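Local coordinates for protein L-isoleucine-4-hydroxylase (Bacillus thuringiensis, PDB 6LNH) that hydroxylates free L-isoleucine to (4S)-4-hydroxy-L-isoleucine, using iron(II), 2-oxoglutarate and dioxygen, and also acts on several related aliphatic and sulfur-containing amino acids, at residues 37-42 with 212-217; 47-52 with 180-185; 55-60 with 235-240; 124-129 with 147-152; 194-197 with 201-204. All coordinates share one frame; numbering follows the deposited sequence.

Contact 1 (37-42 with 212-217)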
# COMPACT_ATOMS: atom_id res chain seq x y z
N GLU C 37 9.67 18.17 5.63
CA GLU C 37 10.79 18.90 4.98
C GLU C 37 11.47 19.84 5.98
O GLU C 37 12.70 19.93 5.94
CB GLU C 37 10.31 19.65 3.74
CG GLU C 37 8.81 19.78 3.64
CD GLU C 37 8.34 20.69 2.51
OE1 GLU C 37 7.21 20.49 2.02
OE2 GLU C 37 9.11 21.58 2.12
N ILE C 38 10.69 20.53 6.81
CA ILE C 38 11.26 21.50 7.79
C ILE C 38 12.14 20.78 8.81
O ILE C 38 13.01 21.44 9.39
CB ILE C 38 10.14 22.31 8.48
CG1 ILE C 38 9.31 21.42 9.41
CG2 ILE C 38 9.28 23.03 7.46
CD1 ILE C 38 8.16 22.15 10.07
N PHE C 39 11.92 19.48 9.01
CA PHE C 39 12.72 18.72 10.00
C PHE C 39 13.78 17.87 9.28
O PHE C 39 14.51 17.13 9.96
CB PHE C 39 11.81 17.86 10.88
CG PHE C 39 10.67 18.62 11.52
CD1 PHE C 39 10.90 19.75 12.28
CD2 PHE C 39 9.36 18.20 11.35
CE1 PHE C 39 9.85 20.44 12.86
CE2 PHE C 39 8.31 18.89 11.94
CZ PHE C 39 8.56 20.01 12.69
N LEU C 40 13.87 17.99 7.96
CA LEU C 40 14.85 17.19 7.18
C LEU C 40 15.64 18.11 6.24
O LEU C 40 15.65 17.85 5.02
CB LEU C 40 14.11 16.11 6.40
CG LEU C 40 13.49 15.00 7.25
CD1 LEU C 40 12.47 14.21 6.45
CD2 LEU C 40 14.56 14.08 7.82
N GLN C 41 16.29 19.14 6.79
CA GLN C 41 17.09 20.09 5.97
C GLN C 41 18.57 19.75 6.12
O GLN C 41 19.38 20.30 5.36
CB GLN C 41 16.80 21.53 6.39
CG GLN C 41 15.40 22.00 5.99
CD GLN C 41 15.12 21.78 4.53
OE1 GLN C 41 14.98 20.65 4.06
NE2 GLN C 41 15.03 22.87 3.79
N GLU C 42 18.91 18.87 7.07
CA GLU C 42 20.31 18.44 7.30
C GLU C 42 20.41 16.94 6.99
O GLU C 42 19.44 16.22 7.28
CB GLU C 42 20.73 18.72 8.74
CG GLU C 42 21.28 20.11 8.95
CD GLU C 42 20.23 21.17 9.21
OE1 GLU C 42 19.03 20.85 9.11
OE2 GLU C 42 20.61 22.32 9.52
N LEU C 212 8.16 11.94 10.51
CA LEU C 212 8.19 13.40 10.80
C LEU C 212 7.01 14.11 10.14
O LEU C 212 7.02 15.35 10.14
CB LEU C 212 9.55 14.05 10.51
CG LEU C 212 10.74 13.35 11.15
CD1 LEU C 212 12.04 14.06 10.79
CD2 LEU C 212 10.57 13.27 12.65
N GLU C 213 6.03 13.36 9.62
CA GLU C 213 4.81 14.04 9.11
C GLU C 213 4.11 14.58 10.37
O GLU C 213 4.07 13.86 11.38
CB GLU C 213 3.96 13.11 8.24
CG GLU C 213 4.35 13.17 6.78
CD GLU C 213 3.37 12.53 5.81
OE1 GLU C 213 3.13 11.31 5.94
OE2 GLU C 213 2.85 13.24 4.94
N THR C 214 3.56 15.78 10.28
CA THR C 214 3.09 16.42 11.51
C THR C 214 1.68 16.97 11.34
O THR C 214 1.32 17.48 10.27
CB THR C 214 4.06 17.54 11.92
OG1 THR C 214 5.32 16.97 12.30
CG2 THR C 214 3.51 18.35 13.09
N LEU C 215 0.89 16.85 12.40
CA LEU C 215 -0.46 17.40 12.48
C LEU C 215 -0.61 18.12 13.80
O LEU C 215 -0.31 17.56 14.86
CB LEU C 215 -1.51 16.29 12.36
CG LEU C 215 -2.95 16.68 12.03
CD1 LEU C 215 -3.80 15.43 12.09
CD2 LEU C 215 -3.49 17.75 12.97
N VAL C 216 -1.06 19.37 13.75
CA VAL C 216 -1.25 20.20 14.94
C VAL C 216 -2.75 20.39 15.17
O VAL C 216 -3.50 20.67 14.22
CB VAL C 216 -0.49 21.53 14.82
CG1 VAL C 216 0.90 21.27 14.25
CG2 VAL C 216 -1.22 22.53 13.95
N PHE C 217 -3.19 20.19 16.41
CA PHE C 217 -4.60 20.31 16.79
C PHE C 217 -4.82 21.48 17.73
O PHE C 217 -4.04 21.70 18.66
CB PHE C 217 -5.11 19.05 17.49
CG PHE C 217 -4.91 17.78 16.73
CD1 PHE C 217 -5.53 17.58 15.50
CD2 PHE C 217 -4.14 16.76 17.26
CE1 PHE C 217 -5.36 16.39 14.82
CE2 PHE C 217 -3.96 15.58 16.58
CZ PHE C 217 -4.57 15.39 15.36
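Phe39, at the end of a 3-10 turn that runs into residues 37-39, comes up to Leu212 just ahead of strand 214-218, with their CA atoms 7.0 Å apart and the backbone N of Leu40 bonded back to Glu37 O. Both segments change direction here: Leu212 takes a left-handed backbone conformation (phi 70°) just before the strand. The packing centres on one methyl. Leu212 CD1 lies 3.8 Å from Phe39 CB and 3.9 Å from Leu40 CD2, so it fills the angle between two successive residues of the turn; a branched leucine suits this place because its other methyl, CD2, remains available to the helix side, where Ile125 also packs. The Phe39 ring is used quite differently. Its rim, with the weakly positive C-H groups, faces oxygen: CE2 is 3.6 Å from Thr214 OG1, near the ring plane, and CD2 is 3.9 Å from Leu212 O, in the plane. A chi1 of -52° sets CG beside the backbone N, which brings the ring edge to these two oxygens. Over one face of the ring sits Ile38 CG1, 3.4 Å above the centre, and Phe128 of helix 120-134 meets the ring edge-to-face. Thr214 OG1 has its main polar partner elsewhere, in His180 ND1 on the adjacent strand, so the phenylalanine edge covers a hydroxyl that is already satisfied. The apolar residues of the turn thus pack over the beginning of a strand belonging to the larger sheet of the double-stranded beta-helix (cupin) fold shared by 2-oxoglutarate-dependent iron dioxygenases.

Contact 2 (47-52 with 180-185)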
# COMPACT_ATOMS: atom_id res chain seq x y z
N SER C 47 20.21 10.34 10.29
CA SER C 47 20.88 9.51 11.32
C SER C 47 20.21 9.74 12.68
O SER C 47 20.06 8.76 13.42
CB SER C 47 22.35 9.83 11.39
OG SER C 47 23.12 8.70 11.03
N LEU C 48 19.83 10.98 12.99
CA LEU C 48 19.20 11.28 14.26
C LEU C 48 17.81 10.66 14.33
O LEU C 48 17.40 10.15 15.37
CB LEU C 48 19.19 12.79 14.48
CG LEU C 48 20.60 13.33 14.70
CD1 LEU C 48 20.60 14.85 14.66
CD2 LEU C 48 21.22 12.83 16.00
N LEU C 49 17.11 10.65 13.19
CA LEU C 49 15.81 9.99 13.12
C LEU C 49 15.91 8.50 13.45
O LEU C 49 15.09 7.97 14.21
CB LEU C 49 15.21 10.20 11.73
CG LEU C 49 13.84 9.59 11.45
CD1 LEU C 49 12.80 10.17 12.39
CD2 LEU C 49 13.45 9.85 10.00
N THR C 50 16.91 7.81 12.90
CA THR C 50 17.06 6.38 13.16
C THR C 50 17.26 6.11 14.65
O THR C 50 16.69 5.15 15.19
CB THR C 50 18.22 5.81 12.34
OG1 THR C 50 17.91 5.91 10.95
CG2 THR C 50 18.44 4.34 12.68
N GLN C 51 18.06 6.94 15.33
CA GLN C 51 18.27 6.74 16.76
C GLN C 51 16.99 6.99 17.54
O GLN C 51 16.66 6.24 18.47
CB GLN C 51 19.36 7.67 17.28
CG GLN C 51 20.66 7.68 16.53
CD GLN C 51 21.64 8.68 17.12
OE1 GLN C 51 21.35 9.32 18.14
NE2 GLN C 51 22.80 8.82 16.49
N ALA C 52 16.25 8.05 17.18
CA ALA C 52 14.97 8.32 17.83
C ALA C 52 13.98 7.19 17.58
O ALA C 52 13.24 6.80 18.48
CB ALA C 52 14.42 9.66 17.35
N HIS C 180 3.50 14.20 15.90
CA HIS C 180 4.58 13.88 14.98
C HIS C 180 4.65 12.37 14.81
O HIS C 180 4.88 11.64 15.79
CB HIS C 180 5.92 14.42 15.49
CG HIS C 180 5.89 15.87 15.87
ND1 HIS C 180 5.97 16.88 14.94
CD2 HIS C 180 5.79 16.47 17.07
CE1 HIS C 180 5.92 18.05 15.55
NE2 HIS C 180 5.81 17.83 16.85
N LEU C 181 4.45 11.90 13.59
CA LEU C 181 4.68 10.49 13.28
C LEU C 181 6.18 10.19 13.31
O LEU C 181 6.97 10.88 12.66
CB LEU C 181 4.10 10.14 11.91
CG LEU C 181 4.25 8.69 11.45
CD1 LEU C 181 3.56 7.74 12.41
CD2 LEU C 181 3.70 8.53 10.04
N MET C 182 6.56 9.16 14.07
CA MET C 182 7.95 8.73 14.12
C MET C 182 8.23 7.48 13.30
O MET C 182 9.29 7.38 12.68
CB MET C 182 8.36 8.49 15.58
CG MET C 182 8.28 9.73 16.45
SD MET C 182 9.37 11.05 15.88
CE MET C 182 10.96 10.32 16.23
N ASN C 183 7.29 6.53 13.27
CA ASN C 183 7.50 5.28 12.56
C ASN C 183 6.18 4.53 12.47
O ASN C 183 5.32 4.67 13.34
CB ASN C 183 8.56 4.40 13.23
CG ASN C 183 9.20 3.42 12.26
OD1 ASN C 183 8.81 3.34 11.09
ND2 ASN C 183 10.19 2.66 12.73
N LEU C 184 6.05 3.74 11.41
CA LEU C 184 4.85 2.95 11.17
C LEU C 184 5.28 1.68 10.45
O LEU C 184 5.84 1.75 9.35
CB LEU C 184 3.85 3.75 10.34
CG LEU C 184 2.51 3.17 9.89
CD1 LEU C 184 1.59 2.95 11.07
CD2 LEU C 184 1.87 4.11 8.87
N SER C 185 5.04 0.52 11.06
CA SER C 185 5.35 -0.74 10.41
C SER C 185 4.54 -0.88 9.13
O SER C 185 3.42 -0.37 9.01
CB SER C 185 5.07 -1.91 11.36
OG SER C 185 3.69 -2.05 11.62
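Met182 reaches out from strand 176-184 to helix 44-54 and meets Ala52 with its terminal methyl, CE lying 3.7 Å from Ala52 CB. This is the tight part of the contact, and residue size explains it: alanine leaves only a methyl on the helix surface, and the long, flexible methionine bridges backbones whose CA atoms are 8.0 Å apart. The thioether chain does so folded, with CG beside the backbone N (chi1 -62°) and a further bend at each of the next two bonds that swings CE over to the helix. Leu49, one helical turn earlier, is looser, its CD1 standing 4.3 Å from the same CE; it also packs on Leu212 and Leu121. Beyond these residues the helix turns away, and Ser47 and Gln51 lie on its solvent side, while Thr50 packs on Tyr57 of the second subunit. The strand is irregular where it meets the helix. Met182 and Asn183 both face Asp239 of the neighbouring strand, forming a classic beta bulge, and Asn183 OD1 receives a weak bond from Leu184 N, 2.8 Å long but bent to 129°. A polar tie lies close by, from Gln53 NE2, next along helix 44-54, to Met182 O. The two segments themselves meet through methyl groups, which implies that their contact relies on dispersion and the exclusion of water.

Contact 3 (55-60 with 235-240)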
# COMPACT_ATOMS: atom_id res chain seq x y z
N ASP C 55 14.53 4.09 19.75
CA ASP C 55 14.20 4.22 21.16
C ASP C 55 12.80 3.72 21.48
O ASP C 55 12.53 3.37 22.64
CB ASP C 55 14.33 5.67 21.62
CG ASP C 55 14.28 5.81 23.13
OD1 ASP C 55 15.03 5.08 23.81
OD2 ASP C 55 13.50 6.64 23.63
N TYR C 56 11.90 3.66 20.49
CA TYR C 56 10.55 3.19 20.76
C TYR C 56 10.50 1.70 21.06
O TYR C 56 9.48 1.22 21.55
CB TYR C 56 9.63 3.51 19.58
CG TYR C 56 9.18 4.95 19.54
CD1 TYR C 56 10.07 5.97 19.20
CD2 TYR C 56 7.88 5.31 19.87
CE1 TYR C 56 9.67 7.29 19.17
CE2 TYR C 56 7.47 6.63 19.85
CZ TYR C 56 8.37 7.61 19.50
OH TYR C 56 7.97 8.93 19.49
N TYR C 57 11.58 0.97 20.79
CA TYR C 57 11.68 -0.43 21.18
C TYR C 57 12.07 -0.62 22.64
O TYR C 57 12.19 -1.77 23.09
CB TYR C 57 12.69 -1.16 20.29
CG TYR C 57 12.27 -1.26 18.83
CD1 TYR C 57 12.40 -0.18 17.97
CD2 TYR C 57 11.74 -2.44 18.33
CE1 TYR C 57 12.01 -0.27 16.65
CE2 TYR C 57 11.34 -2.54 17.01
CZ TYR C 57 11.48 -1.45 16.17
OH TYR C 57 11.09 -1.54 14.85
N ASN C 58 12.28 0.47 23.40
CA ASN C 58 12.61 0.39 24.81
C ASN C 58 11.44 0.73 25.73
O ASN C 58 11.56 0.56 26.95
CB ASN C 58 13.79 1.32 25.13
CG ASN C 58 15.08 0.86 24.47
OD1 ASN C 58 15.48 -0.30 24.60
ND2 ASN C 58 15.74 1.76 23.76
N LEU C 59 10.32 1.20 25.18
CA LEU C 59 9.15 1.53 25.98
C LEU C 59 8.54 0.28 26.61
O LEU C 59 8.49 -0.79 26.00
CB LEU C 59 8.10 2.24 25.12
CG LEU C 59 8.60 3.48 24.37
CD1 LEU C 59 7.50 4.05 23.50
CD2 LEU C 59 9.12 4.53 25.34
N GLU C 60 8.09 0.41 27.86
CA GLU C 60 7.51 -0.70 28.61
C GLU C 60 6.01 -0.80 28.38
O GLU C 60 5.33 0.20 28.11
CB GLU C 60 7.78 -0.55 30.11
CG GLU C 60 9.24 -0.60 30.50
CD GLU C 60 9.63 -1.98 31.02
OE1 GLU C 60 8.89 -2.52 31.88
OE2 GLU C 60 10.66 -2.52 30.58
N GLU C 235 3.45 -8.39 14.91
CA GLU C 235 3.01 -7.19 15.60
C GLU C 235 3.24 -5.95 14.73
O GLU C 235 4.32 -5.79 14.15
CB GLU C 235 3.77 -7.04 16.92
CG GLU C 235 3.57 -8.19 17.88
CD GLU C 235 4.70 -8.30 18.89
OE1 GLU C 235 5.83 -7.86 18.57
OE2 GLU C 235 4.47 -8.83 19.99
N ALA C 236 2.23 -5.10 14.65
CA ALA C 236 2.31 -3.84 13.92
C ALA C 236 2.43 -2.69 14.91
O ALA C 236 1.85 -2.72 16.00
CB ALA C 236 1.09 -3.64 13.02
N PHE C 237 3.18 -1.66 14.51
CA PHE C 237 3.50 -0.55 15.39
C PHE C 237 3.10 0.77 14.74
O PHE C 237 3.12 0.91 13.52
CB PHE C 237 4.99 -0.51 15.73
CG PHE C 237 5.46 -1.69 16.53
CD1 PHE C 237 4.73 -2.15 17.61
CD2 PHE C 237 6.62 -2.36 16.18
CE1 PHE C 237 5.15 -3.24 18.35
CE2 PHE C 237 7.06 -3.45 16.91
CZ PHE C 237 6.32 -3.90 18.00
N ARG C 238 2.76 1.73 15.59
CA ARG C 238 2.64 3.13 15.19
C ARG C 238 3.34 3.94 16.27
O ARG C 238 2.85 4.05 17.39
CB ARG C 238 1.18 3.56 15.03
CG ARG C 238 1.02 4.95 14.45
CD ARG C 238 -0.42 5.24 14.07
NE ARG C 238 -0.57 6.57 13.50
CZ ARG C 238 -1.05 7.61 14.16
NH1 ARG C 238 -1.45 7.47 15.42
NH2 ARG C 238 -1.15 8.79 13.56
N ASP C 239 4.49 4.51 15.92
CA ASP C 239 5.32 5.25 16.86
C ASP C 239 5.00 6.72 16.71
O ASP C 239 5.12 7.28 15.61
CB ASP C 239 6.81 4.97 16.60
CG ASP C 239 7.18 3.52 16.86
OD1 ASP C 239 6.50 2.87 17.67
OD2 ASP C 239 8.16 3.04 16.25
N ILE C 240 4.62 7.35 17.81
CA ILE C 240 4.13 8.72 17.79
C ILE C 240 4.91 9.55 18.80
O ILE C 240 5.39 9.03 19.82
CB ILE C 240 2.61 8.72 18.08
CG1 ILE C 240 1.82 8.38 16.81
CG2 ILE C 240 2.13 9.98 18.79
CD1 ILE C 240 2.11 9.28 15.65
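Tyr56 and Tyr57, in the short 3-10 turn following helix 44-54, lie against Asp239, Ile240 and Phe237 of strand 236-247, a central strand of the larger sheet of this cupin-type double-stranded beta-helix. Asp55 comes first and ties the turn to its surroundings rather than to strand 236-247: its carboxylate bonds Gln151 NE2 of strand 145-156 and Asn113 ND2, and its backbone O accepts from Asn58 N. Tyr56 follows and makes the closest approach. One face of its ring receives Asp239 CB, a CH-pi contact 3.8 Å from the centroid, and the carboxylate plane is inclined by 26° to the ring, the two side chains running past each other in opposite directions. That flat group is held from outside by a salt bridge from OD1 to Arg153 NE. Tyrosine suits the site because its phenol passes beyond Asp239 to the backbone, where OH donates to Ile240 O at 2.6 Å. The hydroxyl comes from well above the carbonyl plane (65° out of it), with a C=O...donor angle of 107°. Ile240 turns its side chain away from the turn and packs on Leu179 and Leu181. Tyr57 is the outer partner, packing also on Thr50 of the second subunit. Both its ring and that of Phe237 make cation-pi contacts with Arg153, and the two rings approach obliquely, Tyr57 CE2 to Phe237 CE2 at 4.4 Å.

Contact 4 (124-129 with 147-152); sequences NIVRFD and IGLHQV
Val126 packs on Leu149 and Ile147 beside a short polar bond, Asp129 OD2 to His180 NE2, that ties helix 120-134 to strand 176-184. The motif is a helix laid against the large sheet of the double-stranded beta-helix, with strand 145-156 beneath it. Backbone bonds such as Asp129 N to Ile125 O keep the helical turn regular. Val126 carries the packing with both its methyls. CG2, beside the backbone N, meets Leu149 CD2 at 3.7 Å, the two side chains crossing at about a right angle, whereas CG1, anti to that N (chi1 169°), makes a longer contact with Ile147 CG2 at 4.5 Å. A beta-branched valine is apt: its two short arms span Ile147 and Leu149, which, being two apart, lie on the same side of the strand. From the flanking strands 68-77 and 236-247, Tyr75 packs on Leu149 and Phe245 on Ile147. Arg127, next along the helix, makes a cation-pi contact with Tyr84, and Val126 CG1 lies over the centre of its guanidinium, 4.1 Å above the plane.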
# COMPACT_ATOMS: atom_id res chain seq x y z
N ASN C 124 15.09 20.00 18.16
CA ASN C 124 14.67 20.92 17.12
C ASN C 124 13.16 20.86 16.90
O ASN C 124 12.52 21.90 16.65
CB ASN C 124 15.41 20.62 15.82
CG ASN C 124 15.12 21.63 14.74
OD1 ASN C 124 14.92 22.82 15.02
ND2 ASN C 124 15.08 21.18 13.49
N ILE C 125 12.57 19.67 16.98
CA ILE C 125 11.12 19.55 16.85
C ILE C 125 10.43 20.30 17.98
O ILE C 125 9.48 21.06 17.76
CB ILE C 125 10.70 18.07 16.82
CG1 ILE C 125 11.23 17.38 15.55
CG2 ILE C 125 9.19 17.94 16.89
CD1 ILE C 125 11.19 15.87 15.63
N VAL C 126 10.91 20.10 19.21
CA VAL C 126 10.31 20.76 20.37
C VAL C 126 10.46 22.28 20.25
O VAL C 126 9.52 23.03 20.55
CB VAL C 126 10.95 20.23 21.67
CG1 VAL C 126 10.54 21.09 22.85
CG2 VAL C 126 10.56 18.78 21.89
N ARG C 127 11.62 22.75 19.81
CA ARG C 127 11.82 24.19 19.66
C ARG C 127 10.97 24.75 18.53
O ARG C 127 10.46 25.88 18.64
CB ARG C 127 13.30 24.50 19.44
CG ARG C 127 14.13 24.41 20.73
CD ARG C 127 13.37 24.95 21.94
NE ARG C 127 13.58 24.13 23.14
CZ ARG C 127 12.88 24.26 24.27
NH1 ARG C 127 11.92 25.17 24.35
NH2 ARG C 127 13.13 23.47 25.30
N PHE C 128 10.81 24.01 17.43
CA PHE C 128 9.89 24.45 16.39
C PHE C 128 8.47 24.52 16.92
O PHE C 128 7.75 25.51 16.69
CB PHE C 128 9.95 23.53 15.17
CG PHE C 128 8.87 23.81 14.17
CD1 PHE C 128 9.05 24.80 13.22
CD2 PHE C 128 7.67 23.13 14.20
CE1 PHE C 128 8.06 25.09 12.30
CE2 PHE C 128 6.67 23.41 13.29
CZ PHE C 128 6.86 24.40 12.34
N ASP C 129 8.03 23.48 17.64
CA ASP C 129 6.67 23.46 18.16
C ASP C 129 6.45 24.60 19.13
O ASP C 129 5.39 25.25 19.11
CB ASP C 129 6.39 22.12 18.85
CG ASP C 129 6.45 20.94 17.89
OD1 ASP C 129 6.54 21.17 16.67
OD2 ASP C 129 6.40 19.79 18.37
N ILE C 147 5.23 22.27 28.79
CA ILE C 147 5.44 21.71 27.46
C ILE C 147 5.58 20.20 27.64
O ILE C 147 6.64 19.71 28.05
CB ILE C 147 6.66 22.32 26.77
CG1 ILE C 147 6.44 23.81 26.53
CG2 ILE C 147 6.92 21.61 25.44
CD1 ILE C 147 7.64 24.52 25.94
N GLY C 148 4.53 19.46 27.32
CA GLY C 148 4.52 18.02 27.52
C GLY C 148 4.98 17.25 26.30
O GLY C 148 4.67 17.61 25.16
N LEU C 149 5.74 16.18 26.55
CA LEU C 149 6.25 15.30 25.50
C LEU C 149 5.75 13.89 25.77
O LEU C 149 6.05 13.31 26.82
CB LEU C 149 7.77 15.33 25.44
CG LEU C 149 8.41 16.45 24.62
CD1 LEU C 149 8.35 17.77 25.36
CD2 LEU C 149 9.85 16.09 24.26
N HIS C 150 5.00 13.33 24.83
CA HIS C 150 4.45 11.98 24.96
C HIS C 150 5.04 11.10 23.87
O HIS C 150 4.81 11.34 22.68
CB HIS C 150 2.93 11.99 24.87
CG HIS C 150 2.26 12.69 26.02
ND1 HIS C 150 1.88 12.03 27.17
CD2 HIS C 150 1.90 13.98 26.19
CE1 HIS C 150 1.31 12.89 28.00
NE2 HIS C 150 1.31 14.08 27.43
N GLN C 151 5.80 10.09 24.28
CA GLN C 151 6.37 9.09 23.39
C GLN C 151 5.46 7.87 23.46
O GLN C 151 5.42 7.18 24.48
CB GLN C 151 7.79 8.77 23.84
CG GLN C 151 8.70 8.12 22.82
CD GLN C 151 10.07 7.85 23.41
OE1 GLN C 151 10.29 8.04 24.61
NE2 GLN C 151 11.00 7.40 22.58
N VAL C 152 4.73 7.59 22.38
CA VAL C 152 3.72 6.55 22.37
C VAL C 152 3.99 5.59 21.22
O VAL C 152 4.22 6.01 20.08
CB VAL C 152 2.30 7.12 22.24
CG1 VAL C 152 1.26 6.01 22.42
CG2 VAL C 152 2.07 8.23 23.25

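Contact 5 (194-197 with 201-204); sequences LIAN and EINQ
Ile195 O is gripped by two backbone donors, Asn203 N at 2.8 Å and Gln204 N at 3.2 Å. In return, Ile195 N gives its own hydrogen to Gln204 O at 3.0 Å. Ile195 and Gln204 are therefore a hydrogen-bonded antiparallel pair, and with Asn203 also facing Ile195 the geometry is that of a classic beta bulge. The next bond comes from a side chain: Asn203 OD1 accepts from Asn197 N at 2.8 Å, nearly straight (170°), though the donor stands 41° out of the amide plane. Asparagine suits this place because its short amide can act as a backbone carbonyl does, closing the strand end while its ND2 bonds Glu201 OE2 at 3.2 Å, which fixes the amide's rotation. The Asn197 and Asn203 amides stack, their planes only 13° apart. Apolar groups flank the backbone bonds: Leu194 CD2 meets Ile202 CG2 at 4.2 Å, and Ile195 CB lies 3.9 Å from Gln204 CB. Further out, the third subunit covers this edge, Phe163 of that subunit packing on Glu201 and Ile202, and its Lys158 bonding Gln204 OE1. The side chain of Ile195 comes within about 4 Å of that of His223, a ligand of the bound iron. What results is a bulged beta-hairpin at the edge of the smaller sheet of the double-stranded beta-helix, next to that iron ligand.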
# COMPACT_ATOMS: atom_id res chain seq x y z
N LEU C 194 -8.78 12.12 11.83
CA LEU C 194 -10.01 12.73 11.36
C LEU C 194 -10.19 14.10 12.02
O LEU C 194 -9.86 14.28 13.19
CB LEU C 194 -11.22 11.85 11.68
CG LEU C 194 -11.10 10.40 11.22
CD1 LEU C 194 -12.33 9.61 11.62
CD2 LEU C 194 -10.89 10.33 9.72
N ILE C 195 -10.71 15.05 11.25
CA ILE C 195 -11.06 16.37 11.76
C ILE C 195 -12.55 16.58 11.57
O ILE C 195 -13.07 16.36 10.47
CB ILE C 195 -10.26 17.50 11.07
CG1 ILE C 195 -8.76 17.20 11.12
CG2 ILE C 195 -10.56 18.84 11.73
CD1 ILE C 195 -8.19 17.14 12.52
N ALA C 196 -13.23 17.01 12.63
CA ALA C 196 -14.66 17.26 12.59
C ALA C 196 -14.95 18.57 13.30
O ALA C 196 -14.59 18.73 14.47
CB ALA C 196 -15.43 16.11 13.25
N ASN C 197 -15.63 19.49 12.60
CA ASN C 197 -16.10 20.70 13.27
C ASN C 197 -17.15 20.36 14.31
O ASN C 197 -17.22 21.01 15.37
CB ASN C 197 -16.64 21.69 12.25
CG ASN C 197 -15.64 22.03 11.17
OD1 ASN C 197 -14.46 21.70 11.28
ND2 ASN C 197 -16.09 22.71 10.12
N GLU C 201 -20.31 15.26 11.37
CA GLU C 201 -19.72 15.09 10.02
C GLU C 201 -18.19 15.12 10.08
O GLU C 201 -17.65 15.87 10.90
CB GLU C 201 -20.20 16.22 9.11
CG GLU C 201 -20.21 17.57 9.81
CD GLU C 201 -19.50 18.70 9.08
OE1 GLU C 201 -19.02 18.46 7.95
OE2 GLU C 201 -19.44 19.81 9.63
N ILE C 202 -17.55 14.33 9.22
CA ILE C 202 -16.06 14.32 9.11
C ILE C 202 -15.72 15.35 8.04
O ILE C 202 -16.22 15.22 6.91
CB ILE C 202 -15.55 12.91 8.75
CG1 ILE C 202 -16.07 11.86 9.73
CG2 ILE C 202 -14.03 12.90 8.66
CD1 ILE C 202 -15.82 12.19 11.18
N ASN C 203 -14.92 16.36 8.39
CA ASN C 203 -14.59 17.45 7.43
C ASN C 203 -13.27 17.17 6.72
O ASN C 203 -13.17 17.49 5.53
CB ASN C 203 -14.55 18.81 8.13
CG ASN C 203 -15.87 19.17 8.77
OD1 ASN C 203 -16.15 18.78 9.89
ND2 ASN C 203 -16.68 19.93 8.05
N GLN C 204 -12.29 16.60 7.42
CA GLN C 204 -10.97 16.36 6.80
C GLN C 204 -10.43 14.98 7.19
O GLN C 204 -10.69 14.54 8.32
CB GLN C 204 -10.00 17.47 7.18
CG GLN C 204 -8.65 17.39 6.48
CD GLN C 204 -8.71 17.88 5.05
OE1 GLN C 204 -7.71 17.90 4.34
NE2 GLN C 204 -9.90 18.28 4.62

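How the contacts relate
Contacts 1 to 4 all reach the larger sheet, on which strands 214-218, 176-184, 236-247 and 145-156 lie side by side in that order. His180 of contact 2 joins three of them, bonding Thr214 of contact 1 and Asp129 of contact 4. Contacts 2 and 3, with centres 10 Å apart, share the bulge, where Asn183 O and Asp239 N are 2.7 Å apart. Contact 4 joins contact 3 through Ile240 N and Val152 O, also at 2.7 Å. Contact 5 stands on the smaller sheet, its centre 22 Å from that of contact 1, yet Phe217 touches Ile195. The iron lies about 9 Å from the side chain of Ile240 and about 10 Å from that of Ile195.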